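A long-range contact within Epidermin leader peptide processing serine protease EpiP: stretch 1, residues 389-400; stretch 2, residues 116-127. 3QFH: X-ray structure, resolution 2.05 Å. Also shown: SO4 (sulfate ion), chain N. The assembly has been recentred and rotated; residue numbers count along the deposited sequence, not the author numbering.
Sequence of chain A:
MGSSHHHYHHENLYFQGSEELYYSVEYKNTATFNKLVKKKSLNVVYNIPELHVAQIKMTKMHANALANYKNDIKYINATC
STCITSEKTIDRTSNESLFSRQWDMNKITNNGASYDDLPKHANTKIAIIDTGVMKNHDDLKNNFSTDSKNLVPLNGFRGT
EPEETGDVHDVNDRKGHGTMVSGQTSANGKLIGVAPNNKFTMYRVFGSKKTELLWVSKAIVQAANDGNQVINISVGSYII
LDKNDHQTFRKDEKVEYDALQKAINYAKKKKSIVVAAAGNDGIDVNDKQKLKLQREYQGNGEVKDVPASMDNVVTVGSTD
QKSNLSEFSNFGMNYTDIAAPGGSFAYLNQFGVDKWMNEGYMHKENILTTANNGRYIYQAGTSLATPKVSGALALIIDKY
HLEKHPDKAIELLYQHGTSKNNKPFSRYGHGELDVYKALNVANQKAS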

# COMPACT_ATOMS: atom_id res chain seq x y z
N VAL A 389 -2.96 -9.53 -4.64
CA VAL A 389 -1.74 -9.64 -5.40
C VAL A 389 -0.56 -9.83 -4.46
O VAL A 389 0.32 -10.66 -4.74
CB VAL A 389 -1.52 -8.42 -6.32
CG1 VAL A 389 -0.14 -8.47 -6.99
CG2 VAL A 389 -2.65 -8.33 -7.37
N SER A 390 -0.52 -9.09 -3.35
CA SER A 390 0.59 -9.27 -2.39
C SER A 390 0.59 -10.71 -1.87
O SER A 390 1.65 -11.37 -1.79
CB SER A 390 0.49 -8.32 -1.19
OG SER A 390 0.64 -6.96 -1.58
N GLY A 391 -0.57 -11.19 -1.47
CA GLY A 391 -0.69 -12.58 -1.00
C GLY A 391 -0.23 -13.59 -2.03
O GLY A 391 0.47 -14.55 -1.69
N ALA A 392 -0.63 -13.37 -3.29
CA ALA A 392 -0.25 -14.25 -4.39
C ALA A 392 1.27 -14.32 -4.56
O ALA A 392 1.85 -15.42 -4.74
CB ALA A 392 -0.95 -13.80 -5.71
N LEU A 393 1.93 -13.16 -4.49
CA LEU A 393 3.40 -13.13 -4.60
C LEU A 393 4.07 -13.89 -3.47
O LEU A 393 5.13 -14.53 -3.67
CB LEU A 393 3.91 -11.70 -4.63
CG LEU A 393 3.68 -10.95 -5.95
CD1 LEU A 393 3.81 -9.46 -5.75
CD2 LEU A 393 4.68 -11.45 -7.01
N ALA A 394 3.49 -13.83 -2.27
CA ALA A 394 4.04 -14.58 -1.15
C ALA A 394 3.94 -16.08 -1.46
O ALA A 394 4.88 -16.85 -1.20
CB ALA A 394 3.33 -14.24 0.16
N LEU A 395 2.81 -16.48 -2.01
CA LEU A 395 2.60 -17.90 -2.38
C LEU A 395 3.57 -18.37 -3.46
O LEU A 395 4.10 -19.48 -3.39
CB LEU A 395 1.18 -18.12 -2.87
CG LEU A 395 0.03 -17.93 -1.86
CD1 LEU A 395 -1.31 -18.16 -2.56
CD2 LEU A 395 0.21 -18.87 -0.68
N ILE A 396 3.80 -17.51 -4.45
CA ILE A 396 4.68 -17.82 -5.57
C ILE A 396 6.14 -17.95 -5.10
O ILE A 396 6.85 -18.88 -5.49
CB ILE A 396 4.55 -16.75 -6.67
CG1 ILE A 396 3.18 -16.89 -7.35
CG2 ILE A 396 5.67 -16.91 -7.71
CD1 ILE A 396 2.75 -15.64 -8.15
N ILE A 397 6.57 -17.04 -4.25
CA ILE A 397 7.93 -17.10 -3.70
C ILE A 397 8.15 -18.41 -2.93
O ILE A 397 9.19 -19.08 -3.06
CB ILE A 397 8.22 -15.87 -2.80
CG1 ILE A 397 8.25 -14.59 -3.66
CG2 ILE A 397 9.58 -16.04 -2.09
CD1 ILE A 397 8.21 -13.25 -2.85
N ASP A 398 7.17 -18.79 -2.13
CA ASP A 398 7.29 -20.03 -1.34
C ASP A 398 7.14 -21.30 -2.22
O ASP A 398 7.88 -22.27 -2.06
CB ASP A 398 6.28 -20.04 -0.20
CG ASP A 398 6.54 -18.93 0.82
OD1 ASP A 398 7.63 -18.31 0.77
OD2 ASP A 398 5.65 -18.65 1.67
N LYS A 399 6.23 -21.26 -3.18
CA LYS A 399 5.97 -22.41 -4.05
C LYS A 399 7.16 -22.77 -4.94
O LYS A 399 7.48 -23.93 -5.08
CB LYS A 399 4.75 -22.15 -4.93
CG LYS A 399 4.30 -23.32 -5.80
CD LYS A 399 3.57 -24.41 -4.99
CE LYS A 399 3.07 -25.51 -5.91
NZ LYS A 399 2.12 -26.45 -5.24
N TYR A 400 7.83 -21.78 -5.50
CA TYR A 400 8.93 -22.01 -6.44
C TYR A 400 10.31 -21.68 -5.85
O TYR A 400 11.32 -21.76 -6.55
CB TYR A 400 8.67 -21.24 -7.75
CG TYR A 400 7.34 -21.58 -8.34
CD1 TYR A 400 6.23 -20.78 -8.10
CD2 TYR A 400 7.14 -22.76 -9.06
CE1 TYR A 400 4.98 -21.09 -8.62
CE2 TYR A 400 5.88 -23.09 -9.57
CZ TYR A 400 4.81 -22.24 -9.35
OH TYR A 400 3.55 -22.52 -9.84
S SO4 N . 7.22 -26.98 0.14
O1 SO4 N . 7.15 -25.75 0.94
O2 SO4 N . 5.96 -27.19 -0.58
O3 SO4 N . 8.30 -26.91 -0.83
O4 SO4 N . 7.46 -28.12 1.02
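Stretch 2 116-127: DDLPKHANTKIA

Residues 389-400 are helical throughout most of their length, as the unbroken series of i to i-4 backbone hydrogen bonds from Leu-393 N to Val-389 O through Tyr-400 N to Ile-396 O attests. Stretch 2 is mostly extended loop, with phi/psi of -66/152 at Leu-118, -60/155 at Pro-119 and -65/135 at Thr-124, though the extended run is broken at Lys-120 (-73/-32) and Asn-123 (-84/-22), and it is in a strand by Ile-126 and Ala-127. The chains run in opposite senses: the nearest CA pairs are Lys-399 with Pro-119 (CA to CA 5.0 Å), Asp-398 with Ala-122 (CA to CA 6.1 Å) and Ala-394 with Thr-124 (CA to CA 5.6 Å), so the helix numbers fall as the loop numbers rise. Together the stretches bury 575 Å².

Asp-398 has the largest covered area, 86 Å², and Thr-124 follows with 76 Å². Their CA-to-CB bonds point toward the opposing stretch, and chi1 is m in both (-64° and -68°). The carboxylate receives the hydroxyl of Thr-124, OG1 to Asp-398 OD1 at 2.5 Å, a short hydrogen bond. The backbone of the same residue adds a second link, Thr-124 N to Asp-398 OD2 at 3.1 Å with an angle of 164° at the hydrogen; the approach of Thr-124 N to Asp-398 OD1, 3.2 Å and 130°, is weak. Asn-123 N also lies 3.2 Å from Asp-398 OD2, but its poor angle excludes a hydrogen bond. The carboxylate thus grips one residue through both backbone and side chain. The methyl of Thr-124 serves an apolar contact instead, CG2 standing 3.7 Å from Ala-394 CB.

Pro-119 covers 71 Å² and anchors the other end. Its ring packs on the helix backbone between Leu-395 and Lys-399: Pro-119 CG is 3.7 Å from Leu-395 O, 3.8 Å from Asp-398 CB and 3.7 Å from Lys-399 N. Beside it, Leu-118 starts away from the helix at CA-to-CB, yet its end returns, bringing CD2 to 3.7 Å from Leu-395 CD2. Lys-399 reaches along the loop to donate a hydrogen bond from NZ to Asp-117 O at 2.8 Å. A sulfate ion, probably from the crystallisation liquor, accepts hydrogen bonds from Lys-120 N to O2 (2.8 Å) and from His-121 N to O1 (3.0 Å).

Where the strand is reached, polar contacts give way to close packing. Ile-126 CG1 lies 3.7 Å from Ala-394 CB, and Ile-126 CD1 lies 3.9 Å from Gly-391 CA, an approach made directly to the helix backbone.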

# COMPACT_ATOMS: atom_id res chain seq x y z
N ASP A 116 -5.76 -26.24 -2.34
CA ASP A 116 -5.21 -27.60 -2.22
C ASP A 116 -3.81 -27.71 -2.84
O ASP A 116 -3.17 -28.74 -2.73
CB ASP A 116 -6.16 -28.62 -2.84
CG ASP A 116 -7.50 -28.67 -2.11
OD1 ASP A 116 -7.50 -28.75 -0.86
OD2 ASP A 116 -8.56 -28.63 -2.78
N ASP A 117 -3.35 -26.63 -3.47
CA ASP A 117 -2.04 -26.57 -4.12
C ASP A 117 -1.09 -25.60 -3.40
O ASP A 117 -0.09 -25.18 -3.97
CB ASP A 117 -2.23 -26.09 -5.56
CG ASP A 117 -3.19 -26.98 -6.36
OD1 ASP A 117 -3.09 -28.21 -6.22
OD2 ASP A 117 -4.03 -26.46 -7.13
N LEU A 118 -1.41 -25.22 -2.16
CA LEU A 118 -0.55 -24.29 -1.41
C LEU A 118 0.80 -24.92 -1.10
O LEU A 118 0.88 -26.13 -0.99
CB LEU A 118 -1.20 -23.87 -0.10
CG LEU A 118 -2.47 -23.01 -0.17
CD1 LEU A 118 -3.07 -22.86 1.22
CD2 LEU A 118 -2.17 -21.67 -0.79
N PRO A 119 1.86 -24.10 -0.96
CA PRO A 119 3.15 -24.65 -0.59
C PRO A 119 3.02 -25.36 0.76
O PRO A 119 2.14 -25.01 1.54
CB PRO A 119 4.06 -23.41 -0.44
CG PRO A 119 3.33 -22.30 -1.07
CD PRO A 119 1.88 -22.63 -1.07
N LYS A 120 3.88 -26.33 1.03
CA LYS A 120 3.81 -27.06 2.29
C LYS A 120 4.30 -26.17 3.44
O LYS A 120 3.82 -26.28 4.56
CB LYS A 120 4.63 -28.35 2.20
CG LYS A 120 3.99 -29.54 2.90
CD LYS A 120 2.62 -29.88 2.23
CE LYS A 120 1.96 -31.10 2.87
NZ LYS A 120 2.81 -32.32 2.74
N HIS A 121 5.25 -25.28 3.15
CA HIS A 121 5.80 -24.33 4.14
C HIS A 121 5.59 -22.88 3.68
O HIS A 121 6.04 -22.50 2.61
CB HIS A 121 7.28 -24.59 4.37
CG HIS A 121 7.59 -26.00 4.80
ND1 HIS A 121 7.39 -26.44 6.09
CD2 HIS A 121 8.08 -27.06 4.11
CE1 HIS A 121 7.74 -27.71 6.18
NE2 HIS A 121 8.16 -28.11 5.00
N ALA A 122 4.93 -22.07 4.50
CA ALA A 122 4.62 -20.68 4.15
C ALA A 122 5.49 -19.70 4.92
O ALA A 122 5.02 -19.01 5.82
CB ALA A 122 3.15 -20.40 4.42
N ASN A 123 6.74 -19.60 4.51
CA ASN A 123 7.72 -18.78 5.19
C ASN A 123 7.77 -17.30 4.84
O ASN A 123 8.26 -16.50 5.62
CB ASN A 123 9.10 -19.42 5.00
CG ASN A 123 9.17 -20.82 5.62
OD1 ASN A 123 8.41 -21.12 6.55
ND2 ASN A 123 10.06 -21.66 5.12
N THR A 124 7.27 -16.92 3.67
CA THR A 124 7.29 -15.51 3.30
C THR A 124 6.39 -14.67 4.21
O THR A 124 5.25 -15.05 4.52
CB THR A 124 6.87 -15.29 1.84
OG1 THR A 124 7.88 -15.83 0.99
CG2 THR A 124 6.72 -13.81 1.53
N LYS A 125 6.93 -13.53 4.64
CA LYS A 125 6.21 -12.56 5.48
C LYS A 125 5.68 -11.44 4.63
O LYS A 125 6.44 -10.83 3.88
CB LYS A 125 7.16 -11.90 6.47
CG LYS A 125 7.34 -12.57 7.79
CD LYS A 125 7.91 -13.94 7.72
CE LYS A 125 8.54 -14.27 9.08
NZ LYS A 125 7.65 -13.80 10.21
N ILE A 126 4.39 -11.16 4.76
CA ILE A 126 3.79 -10.08 4.04
C ILE A 126 3.72 -8.86 4.99
O ILE A 126 3.18 -8.96 6.08
CB ILE A 126 2.39 -10.44 3.54
CG1 ILE A 126 2.43 -11.72 2.71
CG2 ILE A 126 1.79 -9.29 2.73
CD1 ILE A 126 1.07 -12.26 2.41
N ALA A 127 4.29 -7.74 4.57
CA ALA A 127 4.22 -6.53 5.35
C ALA A 127 3.08 -5.73 4.80
O ALA A 127 2.85 -5.68 3.57
CB ALA A 127 5.53 -5.74 5.26